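Long-range contacts in putative uncharacterized protein (Burkholderia ambifaria, PDB 3W21), which is probably a metal-dependent dioxygenase of the prolyl 4-hydroxylase type, binding 2-oxoglutarate and a metal ion, here zinc: residues 52-57 with 108-113; 136-141 with 258-263. All blocks are in the same frame, centred on the assembly; numbering follows the deposited sequence.

How the contacts relate
Contact 2 (136-141 with 258-263) is a buried pairing of strands 139-143 and 255-265, its centre about 6 Å from that of the chain; contact 1 (52-57 with 108-113) is partly buried, about 17 Å out, where the end of helix 48-53 and the turn after it meet the start of helix 111-120. Paired backbone bonds hold contact 2, and it reaches the 2-oxoglutarate site through R141. A single carboxylate and a bridging water carry most of the polar chemistry of contact 1. The two adjoin, with centres about 11 Å apart: W52 and F57 pack against R140 and M258, and F112 against M258, so contact 1 covers the outer flank of contact 2.

Contact 1 (52-57 with 108-113); sequences WDDEGF and RTTRFV
D54 provides the polar part of this contact by offering its carboxylate to the first turn of helix 111-120. The N-H of R111 reaches D54 OD2 at 2.8 Å and almost straight (170° at the hydrogen), from the syn side but 33° out of the carboxylate plane. CG of D54 stands anti to the backbone N (chi1 -162°), which carries the carboxylate across to that helix start. A water extends the grip: it donates to D54 OD2 at 3.0 Å and accepts from F112 N. T110 occupies the N-cap position, yet its own hydroxyl makes no capping bond; D54, distant in sequence, supplies an acceptor at this helix end instead.

Within its own segment D54 closes an Asx turn, OD1 receiving the N-H of G56 at 3.0 Å through the anti lone pair. Both carboxylate oxygens are therefore engaged, and rotation of the group is restricted from either oxygen.

The packing interactions centre on T110 and G56. T110 OG1 lies over one face of the F57 ring, 3.0 Å from F57 CE2, with the threonine side chain meeting the phenylalanine at about a right angle. The same hydroxyl lies against D54 CG, at an angle too poor for bonding to either carboxylate oxygen. G56, lacking a side chain, lets the backbones come to 4.7 Å between its CA and that of T110, while T109 CG2 rests on G56 CA at 3.4 Å. Beyond the segments, F57 also packs on M258 and R140, tying this turn to the central sheet.

With two N-H donors and a water on its oxygens at the positive end of a helix, the D54 carboxylate is probably stabilised as an anion.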
ATOM      1  N   TRP A  52       0.904  26.792  -6.996  1.00 37.32           N
ATOM      2  CA  TRP A  52       1.464  25.678  -7.754  1.00 38.42           C
ATOM      3  C   TRP A  52       2.902  25.280  -7.374  1.00 41.83           C
ATOM      4  O   TRP A  52       3.250  24.069  -7.313  1.00 38.40           O
ATOM      5  CB  TRP A  52       1.343  25.998  -9.235  1.00 43.19           C
ATOM      6  CG  TRP A  52       1.849  24.877 -10.124  1.00 43.39           C
ATOM      7  CD1 TRP A  52       3.172  24.615 -10.469  1.00 45.99           C
ATOM      8  CD2 TRP A  52       1.056  23.821 -10.781  1.00 41.33           C
ATOM      9  NE1 TRP A  52       3.259  23.495 -11.263  1.00 44.34           N
ATOM     10  CE2 TRP A  52       2.018  22.983 -11.512  1.00 43.47           C
ATOM     11  CE3 TRP A  52      -0.306  23.516 -10.866  1.00 37.91           C
ATOM     12  CZ2 TRP A  52       1.614  21.879 -12.275  1.00 41.07           C
ATOM     13  CZ3 TRP A  52      -0.700  22.409 -11.623  1.00 39.02           C
ATOM     14  CH2 TRP A  52       0.233  21.604 -12.311  1.00 44.19           C
ATOM     15  N   ASP A  53       3.732  26.300  -7.118  1.00 38.32           N
ATOM     16  CA  ASP A  53       5.151  26.130  -6.823  1.00 39.08           C
ATOM     17  C   ASP A  53       5.439  25.772  -5.401  1.00 42.12           C
ATOM     18  O   ASP A  53       6.562  25.472  -5.088  1.00 49.69           O
ATOM     19  CB  ASP A  53       5.929  27.370  -7.252  1.00 39.57           C
ATOM     20  CG  ASP A  53       5.765  27.647  -8.736  1.00 44.21           C
ATOM     21  OD1 ASP A  53       5.523  26.689  -9.493  1.00 60.50           O
ATOM     22  OD2 ASP A  53       5.861  28.797  -9.154  1.00 50.65           O
ATOM     23  N   ASP A  54       4.406  25.777  -4.563  1.00 47.10           N
ATOM     24  CA  ASP A  54       4.442  25.362  -3.162  1.00 45.46           C
ATOM     25  C   ASP A  54       5.394  24.180  -2.975  1.00 50.68           C
ATOM     26  O   ASP A  54       5.324  23.216  -3.740  1.00 43.68           O
ATOM     27  CB  ASP A  54       3.026  24.935  -2.779  1.00 45.23           C
ATOM     28  CG  ASP A  54       2.787  24.878  -1.289  1.00 49.19           C
ATOM     29  OD1 ASP A  54       3.517  24.169  -0.555  1.00 46.09           O
ATOM     30  OD2 ASP A  54       1.792  25.502  -0.858  1.00 47.60           O
ATOM     31  N   GLU A  55       6.272  24.236  -1.969  1.00 46.92           N
ATOM     32  CA  GLU A  55       7.262  23.178  -1.818  1.00 52.61           C
ATOM     33  C   GLU A  55       6.681  21.834  -1.365  1.00 47.58           C
ATOM     34  O   GLU A  55       7.312  20.783  -1.593  1.00 43.39           O
ATOM     35  CB  GLU A  55       8.490  23.603  -0.990  1.00 64.49           C
ATOM     36  CG  GLU A  55       8.234  24.136   0.410  1.00 70.57           C
ATOM     37  CD  GLU A  55       9.530  24.599   1.080  1.00 80.34           C
ATOM     38  OE1 GLU A  55      10.475  25.013   0.358  1.00 85.12           O
ATOM     39  OE2 GLU A  55       9.611  24.559   2.325  1.00 77.97           O
ATOM     40  N   GLY A  56       5.476  21.878  -0.770  1.00 42.02           N
ATOM     41  CA  GLY A  56       4.679  20.686  -0.485  1.00 40.98           C
ATOM     42  C   GLY A  56       4.494  19.717  -1.654  1.00 41.08           C
ATOM     43  O   GLY A  56       4.329  18.515  -1.422  1.00 41.01           O
ATOM     44  N   PHE A  57       4.586  20.228  -2.897  1.00 43.47           N
ATOM     45  CA  PHE A  57       4.430  19.419  -4.139  1.00 44.67           C
ATOM     46  C   PHE A  57       5.708  18.718  -4.628  1.00 56.32           C
ATOM     47  O   PHE A  57       5.634  17.694  -5.328  1.00 48.89           O
ATOM     48  CB  PHE A  57       3.763  20.241  -5.265  1.00 42.48           C
ATOM     49  CG  PHE A  57       2.303  20.535  -4.991  1.00 41.83           C
ATOM     50  CD1 PHE A  57       1.376  19.484  -4.911  1.00 40.18           C
ATOM     51  CD2 PHE A  57       1.849  21.818  -4.775  1.00 39.87           C
ATOM     52  CE1 PHE A  57       0.040  19.715  -4.641  1.00 37.84           C
ATOM     53  CE2 PHE A  57       0.509  22.056  -4.507  1.00 35.20           C
ATOM     54  CZ  PHE A  57      -0.394  21.003  -4.413  1.00 38.17           C
ATOM     55  N   ARG A 108       0.469  17.480   2.860  1.00 34.40           N
ATOM     56  CA  ARG A 108      -0.026  17.969   4.169  1.00 38.04           C
ATOM     57  C   ARG A 108       0.185  19.483   4.358  1.00 34.70           C
ATOM     58  O   ARG A 108      -0.625  20.184   4.982  1.00 38.17           O
ATOM     59  CB  ARG A 108       0.817  17.288   5.260  1.00 41.32           C
ATOM     60  CG  ARG A 108       0.050  16.742   6.430  1.00 49.95           C
ATOM     61  CD  ARG A 108       0.947  15.895   7.328  1.00 53.24           C
ATOM     62  NE  ARG A 108       1.356  14.605   6.735  1.00 52.56           N
ATOM     63  CZ  ARG A 108       0.545  13.564   6.507  1.00 48.83           C
ATOM     64  NH1 ARG A 108      -0.737  13.622   6.834  1.00 56.74           N
ATOM     65  NH2 ARG A 108       1.030  12.443   5.989  1.00 43.64           N
ATOM     66  N   THR A 109       1.249  19.971   3.730  1.00 34.54           N
ATOM     67  CA  THR A 109       1.922  21.226   4.069  1.00 39.94           C
ATOM     68  C   THR A 109       1.550  22.304   3.054  1.00 47.16           C
ATOM     69  O   THR A 109       1.773  23.515   3.225  1.00 39.43           O
ATOM     70  CB  THR A 109       3.440  20.832   4.046  1.00 35.84           C
ATOM     71  OG1 THR A 109       4.007  20.900   5.339  1.00 46.94           O
ATOM     72  CG2 THR A 109       4.285  21.340   2.879  1.00 32.09           C
ATOM     73  N   THR A 110       0.935  21.838   1.977  1.00 35.86           N
ATOM     74  CA  THR A 110       0.689  22.682   0.843  1.00 36.95           C
ATOM     75  C   THR A 110      -0.506  23.622   1.203  1.00 33.74           C
ATOM     76  O   THR A 110      -1.403  23.252   1.991  1.00 33.71           O
ATOM     77  CB  THR A 110       0.384  21.730  -0.310  1.00 41.29           C
ATOM     78  OG1 THR A 110       0.968  22.207  -1.515  1.00 63.33           O
ATOM     79  CG2 THR A 110      -1.086  21.514  -0.395  1.00 26.49           C
ATOM     80  N   ARG A 111      -0.488  24.851   0.701  1.00 34.54           N
ATOM     81  CA  ARG A 111      -1.550  25.802   1.067  1.00 35.30           C
ATOM     82  C   ARG A 111      -2.877  25.344   0.507  1.00 33.73           C
ATOM     83  O   ARG A 111      -3.908  25.475   1.164  1.00 33.17           O
ATOM     84  CB  ARG A 111      -1.250  27.150   0.497  1.00 38.34           C
ATOM     85  CG  ARG A 111      -1.851  28.237   1.343  1.00 47.50           C
ATOM     86  CD  ARG A 111      -1.344  29.588   0.932  1.00 47.03           C
ATOM     87  NE  ARG A 111      -2.356  30.612   1.244  1.00 49.98           N
ATOM     88  CZ  ARG A 111      -2.227  31.891   0.910  1.00 46.20           C
ATOM     89  NH1 ARG A 111      -1.134  32.302   0.249  1.00 45.13           N
ATOM     90  NH2 ARG A 111      -3.185  32.752   1.210  1.00 44.21           N
ATOM     91  N   PHE A 112      -2.845  24.751  -0.701  1.00 36.06           N
ATOM     92  CA  PHE A 112      -4.054  24.060  -1.228  1.00 29.73           C
ATOM     93  C   PHE A 112      -4.620  23.083  -0.191  1.00 27.19           C
ATOM     94  O   PHE A 112      -5.769  23.198   0.134  1.00 27.14           O
ATOM     95  CB  PHE A 112      -3.804  23.365  -2.589  1.00 30.00           C
ATOM     96  CG  PHE A 112      -5.049  22.710  -3.174  1.00 32.15           C
ATOM     97  CD1 PHE A 112      -6.120  23.475  -3.597  1.00 31.57           C
ATOM     98  CD2 PHE A 112      -5.138  21.338  -3.275  1.00 32.27           C
ATOM     99  CE1 PHE A 112      -7.280  22.868  -4.091  1.00 33.60           C
ATOM    100  CE2 PHE A 112      -6.296  20.720  -3.758  1.00 31.64           C
ATOM    101  CZ  PHE A 112      -7.348  21.488  -4.188  1.00 30.10           C
ATOM    102  N   VAL A 113      -3.867  22.087   0.273  1.00 28.40           N
ATOM    103  CA  VAL A 113      -4.455  21.094   1.222  1.00 26.31           C
ATOM    104  C   VAL A 113      -4.879  21.752   2.534  1.00 32.45           C
ATOM    105  O   VAL A 113      -5.970  21.458   3.089  1.00 28.59           O
ATOM    106  CB  VAL A 113      -3.554  19.863   1.504  1.00 29.65           C
ATOM    107  CG1 VAL A 113      -4.166  19.023   2.616  1.00 25.56           C
ATOM    108  CG2 VAL A 113      -3.322  19.039   0.239  1.00 28.83           C
TER
HETATM  109  O   HOH W   1      -0.671  25.153  -2.484  1.00 30.40           O

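Contact 2 (136-141 with 258-263); sequences LLATRR and MGLFLI. With AKG (2-oxoglutaric acid), chain D.
T139 and G259 form the tight centre of the contact, an antiparallel hydrogen-bonded pair closed by both of its backbone bonds: T139 N to G259 O at 3.1 Å and G259 N to T139 O at 2.8 Å. T139 O is also approached by M258 CA at 3.2 Å, a CA-H...O contact. Next along, A138 CB meets L260 CB at 3.8 Å, and L260 CB also presses on L137 O, a buried carbonyl oxygen with no hydrogen-bonding partner in the model. The short strand axes make an angle of 135°, well away from a strict antiparallel course.

R141 uses the absence of a side chain at G259. A bend at chi3 (-82°) brings its guanidinium flat over the glycine, with R141 NH1 3.3 Å from G259 CA. The edge of the group is turned to 2-oxoglutarate: NE and NH2 both donate to O4 of the C5 carboxylate, NH2 at 2.8 Å. The fold is consistent with the double-stranded beta-helix core of 2-oxoglutarate dioxygenases; R255, on strand 255-265, probably takes the family's usual basic position, and R141 adds its two bonds from the neighbouring strand. Y143 and T257 also bond the cosubstrate, and D273 forms a salt bridge with R141 NH1. F261, further along its strand, places CZ 3.1 Å from O1 at the other end of the cosubstrate.

The pairing is looser on the R140 side, where that partly exposed side chain lies beside the buried selenomethionine M258. The two, a non-hydrogen-bonded pair, point the same way, yet R140 CG and M258 CG are 4.1 Å apart. R140 then bends at chi3 (-62°) and its tip leaves the strand pair, NH1 bonding to W52 O while the guanidinium makes a cation-pi contact with the W52 ring.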
ATOM      1  N   LEU A 136      -3.652   8.840  -0.875  1.00 27.68           N
ATOM      2  CA  LEU A 136      -3.006   9.981  -1.465  1.00 28.25           C
ATOM      3  C   LEU A 136      -3.877  11.200  -1.155  1.00 29.26           C
ATOM      4  O   LEU A 136      -5.100  11.125  -1.263  1.00 29.18           O
ATOM      5  CB  LEU A 136      -2.968   9.858  -3.000  1.00 31.38           C
ATOM      6  CG  LEU A 136      -2.423  11.052  -3.830  1.00 30.45           C
ATOM      7  CD1 LEU A 136      -0.976  11.229  -3.408  1.00 30.44           C
ATOM      8  CD2 LEU A 136      -2.448  10.782  -5.327  1.00 34.74           C
ATOM      9  N   LEU A 137      -3.256  12.352  -0.882  1.00 27.76           N
ATOM     10  CA  LEU A 137      -4.084  13.495  -0.394  1.00 26.91           C
ATOM     11  C   LEU A 137      -4.667  14.293  -1.545  1.00 26.41           C
ATOM     12  O   LEU A 137      -5.792  14.759  -1.469  1.00 28.02           O
ATOM     13  CB  LEU A 137      -3.205  14.387   0.487  1.00 26.16           C
ATOM     14  CG  LEU A 137      -3.550  14.859   1.892  1.00 34.45           C
ATOM     15  CD1 LEU A 137      -4.809  14.365   2.560  1.00 30.42           C
ATOM     16  CD2 LEU A 137      -2.300  14.905   2.808  1.00 33.25           C
ATOM     17  N   ALA A 138      -3.916  14.437  -2.644  1.00 29.87           N
ATOM     18  CA  ALA A 138      -4.282  15.421  -3.664  1.00 29.79           C
ATOM     19  C   ALA A 138      -3.310  15.351  -4.796  1.00 30.10           C
ATOM     20  O   ALA A 138      -2.229  14.820  -4.608  1.00 33.48           O
ATOM     21  CB  ALA A 138      -4.250  16.833  -3.086  1.00 33.06           C
ATOM     22  N   THR A 139      -3.647  15.990  -5.915  1.00 27.48           N
ATOM     23  CA  THR A 139      -2.769  16.038  -7.083  1.00 33.74           C
ATOM     24  C   THR A 139      -2.743  17.380  -7.788  1.00 34.51           C
ATOM     25  O   THR A 139      -3.729  18.138  -7.782  1.00 30.53           O
ATOM     26  CB  THR A 139      -3.218  14.976  -8.149  1.00 32.77           C
ATOM     27  OG1 THR A 139      -4.555  15.261  -8.564  1.00 35.55           O
ATOM     28  CG2 THR A 139      -3.286  13.584  -7.565  1.00 31.68           C
ATOM     29  N   ARG A 140      -1.622  17.634  -8.457  1.00 30.11           N
ATOM     30  CA  ARG A 140      -1.530  18.688  -9.447  1.00 35.17           C
ATOM     31  C   ARG A 140      -1.744  18.103 -10.788  1.00 32.85           C
ATOM     32  O   ARG A 140      -1.331  16.964 -11.051  1.00 38.36           O
ATOM     33  CB  ARG A 140      -0.174  19.406  -9.411  1.00 37.89           C
ATOM     34  CG  ARG A 140       0.172  20.074  -8.098  1.00 39.64           C
ATOM     35  CD  ARG A 140       1.449  20.923  -8.238  1.00 42.21           C
ATOM     36  NE  ARG A 140       2.610  20.100  -8.601  1.00 41.64           N
ATOM     37  CZ  ARG A 140       3.863  20.545  -8.827  1.00 47.01           C
ATOM     38  NH1 ARG A 140       4.186  21.828  -8.698  1.00 47.17           N
ATOM     39  NH2 ARG A 140       4.810  19.685  -9.153  1.00 41.09           N
ATOM     40  N   ARG A 141      -2.453  18.825 -11.652  1.00 36.18           N
ATOM     41  CA  ARG A 141      -2.943  18.208 -12.895  1.00 40.41           C
ATOM     42  C   ARG A 141      -2.593  19.116 -14.061  1.00 41.42           C
ATOM     43  O   ARG A 141      -2.918  20.308 -14.049  1.00 39.96           O
ATOM     44  CB  ARG A 141      -4.470  17.900 -12.809  1.00 37.74           C
ATOM     45  CG  ARG A 141      -4.764  17.207 -11.478  1.00 42.13           C
ATOM     46  CD  ARG A 141      -6.019  16.372 -11.290  1.00 52.63           C
ATOM     47  NE  ARG A 141      -7.171  17.206 -10.988  1.00 59.34           N
ATOM     48  CZ  ARG A 141      -8.042  17.110  -9.971  1.00 52.91           C
ATOM     49  NH1 ARG A 141      -7.973  16.216  -8.969  1.00 46.14           N
ATOM     50  NH2 ARG A 141      -9.035  17.987  -9.980  1.00 47.69           N
HETATM   51  N   MSE A 258      -5.224  21.896  -9.514  1.00 28.06           N
HETATM   52  CA  MSE A 258      -4.794  21.101  -8.376  1.00 29.54           C
HETATM   53  C   MSE A 258      -6.100  20.593  -7.817  1.00 28.51           C
HETATM   54  O   MSE A 258      -6.985  21.417  -7.626  1.00 28.40           O
HETATM   55  CB  MSE A 258      -4.423  22.203  -7.371  1.00 30.27           C
HETATM   56  CG  MSE A 258      -3.158  21.989  -6.643  1.00 42.39           C
HETATM   57 SE   MSE A 258      -2.876  23.802  -5.861  1.00 39.29          SE
HETATM   58  CE  MSE A 258      -1.707  24.234  -7.318  1.00 29.91           C
ATOM     59  N   GLY A 259      -6.211  19.325  -7.414  1.00 28.40           N
ATOM     60  CA  GLY A 259      -7.541  18.857  -6.978  1.00 30.51           C
ATOM     61  C   GLY A 259      -7.469  17.841  -5.862  1.00 31.68           C
ATOM     62  O   GLY A 259      -6.439  17.224  -5.633  1.00 29.86           O
ATOM     63  N   LEU A 260      -8.591  17.635  -5.195  1.00 27.72           N
ATOM     64  CA  LEU A 260      -8.736  16.506  -4.305  1.00 28.82           C
ATOM     65  C   LEU A 260     -10.249  16.248  -4.148  1.00 26.07           C
ATOM     66  O   LEU A 260     -11.032  16.943  -4.765  1.00 25.65           O
ATOM     67  CB  LEU A 260      -8.034  16.822  -2.985  1.00 31.20           C
ATOM     68  CG  LEU A 260      -8.575  17.655  -1.798  1.00 37.38           C
ATOM     69  CD1 LEU A 260      -7.485  18.359  -0.942  1.00 31.67           C
ATOM     70  CD2 LEU A 260      -9.816  18.494  -1.962  1.00 36.96           C
ATOM     71  N   PHE A 261     -10.614  15.218  -3.378  1.00 25.74           N
ATOM     72  CA  PHE A 261     -11.991  14.938  -3.098  1.00 25.29           C
ATOM     73  C   PHE A 261     -12.226  14.893  -1.591  1.00 24.52           C
ATOM     74  O   PHE A 261     -11.327  14.606  -0.822  1.00 26.74           O
ATOM     75  CB  PHE A 261     -12.344  13.554  -3.705  1.00 24.34           C
ATOM     76  CG  PHE A 261     -12.309  13.525  -5.219  1.00 25.08           C
ATOM     77  CD1 PHE A 261     -13.488  13.749  -5.949  1.00 23.90           C
ATOM     78  CD2 PHE A 261     -11.135  13.236  -5.898  1.00 26.21           C
ATOM     79  CE1 PHE A 261     -13.505  13.685  -7.307  1.00 26.56           C
ATOM     80  CE2 PHE A 261     -11.132  13.160  -7.309  1.00 31.25           C
ATOM     81  CZ  PHE A 261     -12.326  13.393  -8.011  1.00 27.60           C
ATOM     82  N   LEU A 262     -13.474  15.044  -1.189  1.00 26.04           N
ATOM     83  CA  LEU A 262     -13.831  15.056   0.251  1.00 24.51           C
ATOM     84  C   LEU A 262     -14.986  14.130   0.467  1.00 23.13           C
ATOM     85  O   LEU A 262     -15.921  14.116  -0.325  1.00 27.52           O
ATOM     86  CB  LEU A 262     -14.320  16.472   0.657  1.00 23.54           C
ATOM     87  CG  LEU A 262     -13.237  17.563   0.515  1.00 29.09           C
ATOM     88  CD1 LEU A 262     -13.841  18.964   0.256  1.00 33.09           C
ATOM     89  CD2 LEU A 262     -12.467  17.619   1.805  1.00 30.44           C
ATOM     90  N   ILE A 263     -14.947  13.363   1.555  1.00 23.74           N
ATOM     91  CA  ILE A 263     -16.146  12.702   2.055  1.00 26.82           C
ATOM     92  C   ILE A 263     -16.290  13.051   3.536  1.00 27.14           C
ATOM     93  O   ILE A 263     -15.295  13.222   4.246  1.00 28.64           O
ATOM     94  CB  ILE A 263     -16.110  11.185   1.829  1.00 22.42           C
ATOM     95  CG1 ILE A 263     -14.838  10.524   2.437  1.00 26.78           C
ATOM     96  CG2 ILE A 263     -16.286  10.940   0.321  1.00 19.30           C
ATOM     97  CD1 ILE A 263     -14.891   8.954   2.334  1.00 26.90           C
TER
HETATM   98  C1  AKG D 302     -12.478  16.081 -10.895  1.00 59.94           C
HETATM   99  O1  AKG D 302     -12.932  14.942 -10.605  1.00 61.09           O
HETATM  100  O2  AKG D 302     -12.230  16.959 -10.022  1.00 47.17           O
HETATM  101  C2  AKG D 302     -12.266  16.362 -12.331  1.00 65.41           C
HETATM  102  O5  AKG D 302     -13.023  15.902 -13.182  1.00 61.69           O
HETATM  103  C3  AKG D 302     -11.098  17.206 -12.775  1.00 64.06           C
HETATM  104  C4  AKG D 302     -11.357  18.685 -12.480  1.00 61.49           C
HETATM  105  C5  AKG D 302     -10.164  19.468 -12.981  1.00 63.92           C
HETATM  106  O3  AKG D 302     -10.405  20.314 -13.867  1.00 68.88           O
HETATM  107  O4  AKG D 302      -8.997  19.247 -12.528  1.00 57.86           O